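Local coordinates for Serine/threonine-protein kinase Tel1 (Chaetomium thermophilum, PDB 6SKY) that probably phosphorylates serine and threonine residues followed by glutamine, using ATP, and so activates checkpoint signalling after DNA damage, at residues A[1776-1779]-A[1780-1783]; A[1803-1806]-A[1807-1811]; A[2293-2296]-A[2297-2300]. All coordinates share one frame; numbering follows the deposited sequence.

Contact 1: residues A[1776-1779]-A[1780-1783]; sequences KIVT and LRVL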
loop_
_atom_site.group_PDB
_atom_site.type_symbol
_atom_site.label_atom_id
_atom_site.label_comp_id
_atom_site.label_asym_id
_atom_site.label_seq_id
_atom_site.Cartn_x
_atom_site.Cartn_y
_atom_site.Cartn_z
ATOM N N LYS A 1776 -65.870 -27.038 -21.280
ATOM C CA LYS A 1776 -66.841 -26.208 -20.582
ATOM C C LYS A 1776 -66.424 -24.747 -20.510
ATOM O O LYS A 1776 -67.267 -23.893 -20.220
ATOM C CB LYS A 1776 -67.065 -26.746 -19.174
ATOM C CG LYS A 1776 -67.601 -28.158 -19.131
ATOM C CD LYS A 1776 -69.055 -28.199 -19.546
ATOM C CE LYS A 1776 -69.679 -29.542 -19.215
ATOM N NZ LYS A 1776 -71.155 -29.517 -19.400
ATOM N N ILE A 1777 -65.154 -24.440 -20.743
ATOM C CA ILE A 1777 -64.684 -23.061 -20.785
ATOM C C ILE A 1777 -64.832 -22.564 -22.213
ATOM O O ILE A 1777 -64.191 -23.087 -23.129
ATOM C CB ILE A 1777 -63.229 -22.950 -20.318
ATOM C CG1 ILE A 1777 -63.051 -23.602 -18.958
ATOM C CG2 ILE A 1777 -62.809 -21.502 -20.231
ATOM C CD1 ILE A 1777 -61.654 -23.493 -18.467
ATOM N N VAL A 1778 -65.675 -21.550 -22.411
ATOM C CA VAL A 1778 -65.928 -21.083 -23.764
ATOM C C VAL A 1778 -64.710 -20.394 -24.356
ATOM O O VAL A 1778 -64.595 -20.303 -25.581
ATOM C CB VAL A 1778 -67.153 -20.155 -23.793
ATOM C CG1 VAL A 1778 -66.799 -18.812 -23.247
ATOM C CG2 VAL A 1778 -67.694 -20.031 -25.200
ATOM N N THR A 1779 -63.781 -19.922 -23.526
ATOM C CA THR A 1779 -62.614 -19.234 -24.058
ATOM C C THR A 1779 -61.563 -20.205 -24.572
ATOM O O THR A 1779 -60.764 -19.839 -25.437
ATOM C CB THR A 1779 -62.009 -18.324 -22.995
ATOM O OG1 THR A 1779 -63.061 -17.752 -22.212
ATOM C CG2 THR A 1779 -61.234 -17.206 -23.644
ATOM N N LEU A 1780 -61.539 -21.429 -24.061
ATOM C CA LEU A 1780 -60.622 -22.440 -24.560
ATOM C C LEU A 1780 -61.222 -23.271 -25.672
ATOM O O LEU A 1780 -60.489 -23.987 -26.358
ATOM C CB LEU A 1780 -60.195 -23.386 -23.438
ATOM C CG LEU A 1780 -59.291 -22.904 -22.314
ATOM C CD1 LEU A 1780 -59.234 -23.979 -21.273
ATOM C CD2 LEU A 1780 -57.912 -22.602 -22.834
ATOM N N ARG A 1781 -62.537 -23.210 -25.852
ATOM C CA ARG A 1781 -63.187 -24.037 -26.856
ATOM C C ARG A 1781 -62.999 -23.469 -28.253
ATOM O O ARG A 1781 -62.973 -24.224 -29.230
ATOM C CB ARG A 1781 -64.668 -24.162 -26.525
ATOM C CG ARG A 1781 -65.413 -25.186 -27.331
ATOM C CD ARG A 1781 -66.878 -24.849 -27.308
ATOM N NE ARG A 1781 -67.320 -24.504 -25.965
ATOM C CZ ARG A 1781 -68.414 -23.804 -25.705
ATOM N NH1 ARG A 1781 -69.171 -23.367 -26.698
ATOM N NH2 ARG A 1781 -68.750 -23.537 -24.452
ATOM N N VAL A 1782 -62.856 -22.153 -28.367
ATOM C CA VAL A 1782 -62.764 -21.483 -29.655
ATOM C C VAL A 1782 -61.309 -21.321 -30.063
ATOM O O VAL A 1782 -61.006 -20.687 -31.076
ATOM C CB VAL A 1782 -63.462 -20.118 -29.598
ATOM C CG1 VAL A 1782 -64.845 -20.265 -29.033
ATOM C CG2 VAL A 1782 -62.658 -19.178 -28.753
ATOM N N LEU A 1783 -60.403 -21.875 -29.280
ATOM C CA LEU A 1783 -58.982 -21.676 -29.523
ATOM C C LEU A 1783 -58.374 -22.578 -30.595
ATOM O O LEU A 1783 -57.631 -22.067 -31.435
ATOM C CB LEU A 1783 -58.191 -21.837 -28.227
ATOM C CG LEU A 1783 -57.996 -20.561 -27.412
ATOM C CD1 LEU A 1783 -56.981 -20.806 -26.333
ATOM C CD2 LEU A 1783 -57.563 -19.413 -28.287
#
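Arg-1781 starts out with CG anti to its own backbone N (chi1 -169°), and a bend further along (chi3 -45°) folds its guanidinium back over Val-1778, three residues earlier. The two belong to a short, weakly bonded helical turn, 1778-1781, one of the small helices in the alpha-solenoid part of the chain. Val-1778 CG2 lies over one face of the Arg-1781 guanidinium, 3.6 Å above the plane and displaced toward the rim. Among the side-chain atoms the shortest gap is from Val-1778 CG2 to Arg-1781 NH2, 3.7 Å. A branched apolar residue suits this place, since the flat face of an arginine packs well on methyl groups while its N-H groups point elsewhere. Here NE donates to the carbonyl of Pro-1775, and NH1 has a long, weak ion pair with Asp-1703 on helix 1687-1706.

The backbone of the turn gathers at one acceptor. Ile-1777 O receives two weak hydrogen bonds, from Leu-1780 N at 3.3 Å and from Arg-1781 N at 3.2 Å. Both are far from straight, the second having an angle of only 127° at the hydrogen, so the turn lacks the regular bonding of a long helix.

The side chains of Ile-1777 and Leu-1780 run side by side in the same direction, and their ends meet as Ile-1777 CD1 and Leu-1780 CD1, 3.7 Å apart. These long aliphatic residues provide an apolar surface for helix 1793-1808. On another side, Val-1778 and Thr-1779 both rest against Leu-1712 of helix 1710-1719, so the turn is packed between neighbouring helices.

Further on, the side chains of the second segment lie close to the carbonyls of the first: Val-1782 CG1 is 3.5 Å from Val-1778 O, and Leu-1783 CG sits equally far from Thr-1779 O.

Contact 2: residues A[1803-1806]-A[1807-1811]; sequences HLVL and AYQLD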
loop_
_atom_site.group_PDB
_atom_site.type_symbol
_atom_site.label_atom_id
_atom_site.label_comp_id
_atom_site.label_asym_id
_atom_site.label_seq_id
_atom_site.Cartn_x
_atom_site.Cartn_y
_atom_site.Cartn_z
ATOM N N HIS A 1803 -52.665 -21.860 -17.589
ATOM C CA HIS A 1803 -53.290 -21.412 -16.354
ATOM C C HIS A 1803 -54.786 -21.675 -16.356
ATOM O O HIS A 1803 -55.338 -22.100 -15.342
ATOM C CB HIS A 1803 -53.019 -19.934 -16.125
ATOM C CG HIS A 1803 -53.779 -19.359 -14.975
ATOM N ND1 HIS A 1803 -54.569 -18.241 -15.089
ATOM C CD2 HIS A 1803 -53.879 -19.759 -13.689
ATOM C CE1 HIS A 1803 -55.122 -17.973 -13.922
ATOM N NE2 HIS A 1803 -54.719 -18.880 -13.055
ATOM N N LEU A 1804 -55.467 -21.416 -17.473
ATOM C CA LEU A 1804 -56.909 -21.632 -17.512
ATOM C C LEU A 1804 -57.256 -23.096 -17.296
ATOM O O LEU A 1804 -58.190 -23.415 -16.554
ATOM C CB LEU A 1804 -57.482 -21.141 -18.835
ATOM C CG LEU A 1804 -57.731 -19.646 -18.949
ATOM C CD1 LEU A 1804 -58.048 -19.291 -20.365
ATOM C CD2 LEU A 1804 -58.873 -19.255 -18.064
ATOM N N VAL A 1805 -56.496 -24.003 -17.903
ATOM C CA VAL A 1805 -56.777 -25.423 -17.722
ATOM C C VAL A 1805 -56.511 -25.849 -16.284
ATOM O O VAL A 1805 -57.329 -26.544 -15.662
ATOM C CB VAL A 1805 -55.956 -26.255 -18.715
ATOM C CG1 VAL A 1805 -56.058 -27.712 -18.375
ATOM C CG2 VAL A 1805 -56.446 -26.007 -20.106
ATOM N N LEU A 1806 -55.354 -25.462 -15.736
ATOM C CA LEU A 1806 -55.017 -25.872 -14.379
ATOM C C LEU A 1806 -56.003 -25.305 -13.373
ATOM O O LEU A 1806 -56.350 -25.971 -12.395
ATOM C CB LEU A 1806 -53.601 -25.434 -14.031
ATOM C CG LEU A 1806 -52.430 -26.106 -14.732
ATOM C CD1 LEU A 1806 -51.156 -25.469 -14.278
ATOM C CD2 LEU A 1806 -52.404 -27.560 -14.426
ATOM N N ALA A 1807 -56.466 -24.078 -13.590
ATOM C CA ALA A 1807 -57.422 -23.479 -12.675
ATOM C C ALA A 1807 -58.794 -24.105 -12.816
ATOM O O ALA A 1807 -59.534 -24.193 -11.832
ATOM C CB ALA A 1807 -57.508 -21.978 -12.916
ATOM N N TYR A 1808 -59.160 -24.529 -14.024
ATOM C CA TYR A 1808 -60.443 -25.188 -14.219
ATOM C C TYR A 1808 -60.489 -26.515 -13.490
ATOM O O TYR A 1808 -61.386 -26.755 -12.676
ATOM C CB TYR A 1808 -60.700 -25.394 -15.704
ATOM C CG TYR A 1808 -61.915 -26.226 -16.003
ATOM C CD1 TYR A 1808 -63.184 -25.741 -15.756
ATOM C CD2 TYR A 1808 -61.792 -27.490 -16.551
ATOM C CE1 TYR A 1808 -64.292 -26.493 -16.032
ATOM C CE2 TYR A 1808 -62.896 -28.250 -16.831
ATOM C CZ TYR A 1808 -64.143 -27.744 -16.572
ATOM O OH TYR A 1808 -65.254 -28.497 -16.848
ATOM N N GLN A 1809 -59.532 -27.392 -13.757
ATOM C CA GLN A 1809 -59.605 -28.710 -13.132
ATOM C C GLN A 1809 -58.864 -28.754 -11.802
ATOM O O GLN A 1809 -58.077 -29.654 -11.538
ATOM C CB GLN A 1809 -59.090 -29.774 -14.087
ATOM C CG GLN A 1809 -57.706 -29.555 -14.582
ATOM C CD GLN A 1809 -57.397 -30.422 -15.761
ATOM O OE1 GLN A 1809 -56.351 -31.050 -15.824
ATOM N NE2 GLN A 1809 -58.309 -30.462 -16.714
ATOM N N LEU A 1810 -59.154 -27.791 -10.927
ATOM C CA LEU A 1810 -58.478 -27.731 -9.636
ATOM C C LEU A 1810 -59.101 -28.698 -8.643
ATOM O O LEU A 1810 -58.391 -29.434 -7.953
ATOM C CB LEU A 1810 -58.520 -26.308 -9.079
ATOM C CG LEU A 1810 -57.203 -25.556 -8.885
ATOM C CD1 LEU A 1810 -57.453 -24.330 -8.069
ATOM C CD2 LEU A 1810 -56.171 -26.409 -8.217
ATOM N N ASP A 1811 -60.427 -28.701 -8.552
ATOM C CA ASP A 1811 -61.135 -29.586 -7.640
ATOM C C ASP A 1811 -61.508 -30.920 -8.272
ATOM O O ASP A 1811 -61.749 -31.890 -7.548
ATOM C CB ASP A 1811 -62.393 -28.890 -7.126
ATOM C CG ASP A 1811 -63.160 -28.209 -8.228
ATOM O OD1 ASP A 1811 -62.835 -28.453 -9.406
ATOM O OD2 ASP A 1811 -64.080 -27.422 -7.923
#
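Gln-1809 lies alongside Val-1805, one helical turn earlier, and both side chains point the same way. From Gln-1809 CB, which is 4.0 Å from Val-1805 O, the chain steps to CG, placed between the backbone N and the carbonyl carbon (chi1 57°). This torsion keeps the side chain near the preceding turn, with Gln-1809 CG 3.2 Å from Val-1805 O. Beyond CG the chain is extended. Gln-1809 CD comes 4.0 Å from Val-1805 CG1, and Gln-1809 NE2 lies 3.9 Å from the same methyl. At the tip, OE1 accepts a hydrogen bond from Ala-1816 N and a weak one from Ser-1815 N. Glutamine suits the position because its aliphatic part can pack on valine while its buried amide oxygen reaches backbone N-H groups in the first turn of helix 1815-1827.

The backbone ties the same two residues together: Gln-1809 N donates to Val-1805 O at 3.0 Å, nearly straight at 175°. On another side of the helix, the small Ala-1807 methyl lies beside the His-1803 ring, with His-1803 NE2 4.2 Å from Ala-1807 CB. His-1803 ND1 is hydrogen-bonded to Ser-1670 OG, and the ring meets Trp-1866 edge-to-face.

After Tyr-1808 the chain leaves helical geometry. Leu-1810 N bonds weakly back to Tyr-1808 O at 3.0 Å, making Gln-1809 the centre of an inverse gamma turn at the end of a solenoid helix.

Contact 3: residues A[2293-2296]-A[2297-2300]; sequences HQFA and VFCD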
loop_
_atom_site.group_PDB
_atom_site.type_symbol
_atom_site.label_atom_id
_atom_site.label_comp_id
_atom_site.label_asym_id
_atom_site.label_seq_id
_atom_site.Cartn_x
_atom_site.Cartn_y
_atom_site.Cartn_z
ATOM N N HIS A 2293 -9.465 29.292 -1.304
ATOM C CA HIS A 2293 -9.642 28.126 -0.453
ATOM C C HIS A 2293 -8.304 27.547 -0.027
ATOM O O HIS A 2293 -8.137 27.147 1.129
ATOM C CB HIS A 2293 -10.468 27.074 -1.173
ATOM C CG HIS A 2293 -10.715 25.850 -0.358
ATOM N ND1 HIS A 2293 -11.620 25.819 0.678
ATOM C CD2 HIS A 2293 -10.170 24.615 -0.420
ATOM C CE1 HIS A 2293 -11.626 24.615 1.217
ATOM N NE2 HIS A 2293 -10.751 23.867 0.572
ATOM N N GLN A 2294 -7.343 27.487 -0.947
ATOM C CA GLN A 2294 -5.991 27.064 -0.610
ATOM C C GLN A 2294 -5.436 27.862 0.557
ATOM O O GLN A 2294 -4.958 27.299 1.549
ATOM C CB GLN A 2294 -5.102 27.239 -1.835
ATOM C CG GLN A 2294 -3.811 26.493 -1.797
ATOM C CD GLN A 2294 -4.032 25.028 -1.883
ATOM O OE1 GLN A 2294 -4.681 24.540 -2.804
ATOM N NE2 GLN A 2294 -3.516 24.301 -0.909
ATOM N N PHE A 2295 -5.493 29.184 0.451
ATOM C CA PHE A 2295 -4.894 30.022 1.476
ATOM C C PHE A 2295 -5.640 29.914 2.800
ATOM O O PHE A 2295 -5.019 29.898 3.867
ATOM C CB PHE A 2295 -4.849 31.463 0.995
ATOM C CG PHE A 2295 -3.821 32.285 1.676
ATOM C CD1 PHE A 2295 -2.847 31.695 2.437
ATOM C CD2 PHE A 2295 -3.834 33.645 1.570
ATOM C CE1 PHE A 2295 -1.904 32.452 3.069
ATOM C CE2 PHE A 2295 -2.893 34.400 2.201
ATOM C CZ PHE A 2295 -1.930 33.805 2.950
ATOM N N ALA A 2296 -6.970 29.838 2.759
ATOM C CA ALA A 2296 -7.740 29.723 3.993
ATOM C C ALA A 2296 -7.458 28.413 4.709
ATOM O O ALA A 2296 -7.296 28.393 5.930
ATOM C CB ALA A 2296 -9.224 29.849 3.693
ATOM N N VAL A 2297 -7.397 27.309 3.971
ATOM C CA VAL A 2297 -7.105 26.025 4.592
ATOM C C VAL A 2297 -5.690 26.003 5.154
ATOM O O VAL A 2297 -5.451 25.446 6.230
ATOM C CB VAL A 2297 -7.342 24.894 3.582
ATOM C CG1 VAL A 2297 -6.822 23.596 4.115
ATOM C CG2 VAL A 2297 -8.809 24.777 3.304
ATOM N N PHE A 2298 -4.737 26.630 4.462
ATOM C CA PHE A 2298 -3.386 26.745 5.004
ATOM C C PHE A 2298 -3.374 27.490 6.332
ATOM O O PHE A 2298 -2.816 27.004 7.320
ATOM C CB PHE A 2298 -2.478 27.438 3.995
ATOM C CG PHE A 2298 -1.107 27.733 4.513
ATOM C CD1 PHE A 2298 -0.129 26.766 4.506
ATOM C CD2 PHE A 2298 -0.792 28.986 4.995
ATOM C CE1 PHE A 2298 1.118 27.038 4.978
ATOM C CE2 PHE A 2298 0.454 29.256 5.470
ATOM C CZ PHE A 2298 1.408 28.284 5.459
ATOM N N CYS A 2299 -3.971 28.682 6.375
ATOM C CA CYS A 2299 -3.960 29.458 7.612
ATOM C C CYS A 2299 -4.685 28.731 8.737
ATOM O O CYS A 2299 -4.253 28.768 9.896
ATOM C CB CYS A 2299 -4.586 30.827 7.382
ATOM S SG CYS A 2299 -3.618 31.934 6.375
ATOM N N ASP A 2300 -5.792 28.063 8.419
ATOM C CA ASP A 2300 -6.506 27.300 9.432
ATOM C C ASP A 2300 -5.629 26.198 9.998
ATOM O O ASP A 2300 -5.556 26.012 11.213
ATOM C CB ASP A 2300 -7.778 26.712 8.833
ATOM C CG ASP A 2300 -8.775 26.309 9.878
ATOM O OD1 ASP A 2300 -8.506 26.525 11.072
ATOM O OD2 ASP A 2300 -9.836 25.778 9.505
#
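His-2293 and Val-2297 meet across one turn of helix 2286-2303, a regular alpha helix of the FAT domain, which is built as an alpha solenoid related to TPR repeats. The backbone bonds are those of an ideal helix: Val-2297 N to His-2293 O and Asp-2300 N to Ala-2296 O both measure 2.9 Å, and the two bonds between them, to Gln-2294 and Phe-2295, are of similar length.

A CH-pi contact joins the first pair. Val-2297 CG2 stands over one face of the His-2293 imidazole, 3.7 Å from the centroid of that ring and 23° off the normal. The valine methyl thus covers a flat surface, while the ring's ND1 makes a hydrogen bond with Asp-2394 and the ring itself stacks with His-2391.

Apolar packing forms on another side of the helix, where Phe-2298 CD2 approaches the edge of the Phe-2295 ring, 4.1 Å from Phe-2295 CE1. These large buried rings fill the interface with helix 2264-2279, both touching Leu-2272.

Among charged groups, Asp-2300 is buried, yet its OD2 has a salt bridge to Arg-2397, which probably offsets the cost of burying a carboxylate.

A sulfur-aromatic contact completes the set. With its thiol beside the backbone N (chi1 -70°), Cys-2299 brings SG obliquely onto the Phe-2295 ring, 4.3 Å from the centroid and 3.8 Å from Phe-2295 CE1.

How the contacts relate
The contacts follow one another along the chain in numerical order. Contacts 1 and 2 are neighbours, their centres 13 Å apart: helical turn 1778-1781 packs on helix 1793-1808, with Leu-1780 CD1 3.6 Å from Val-1805 CG2 and Ile-1777 CD1 3.5 Å from Tyr-1808 CB. Apolar residues from both thus form one seam between the short turn and helix 1793-1808, with helix 1783-1789 between them in the chain. Contact 3 stands apart on helix 2286-2303 of the FAT domain, across the chain's centre, about 81 Å from contact 1 and 76 Å from contact 2, centre to centre. None lies at the nucleotide or magnesium site; together they sample the helical scaffold that accompanies the kinase domain.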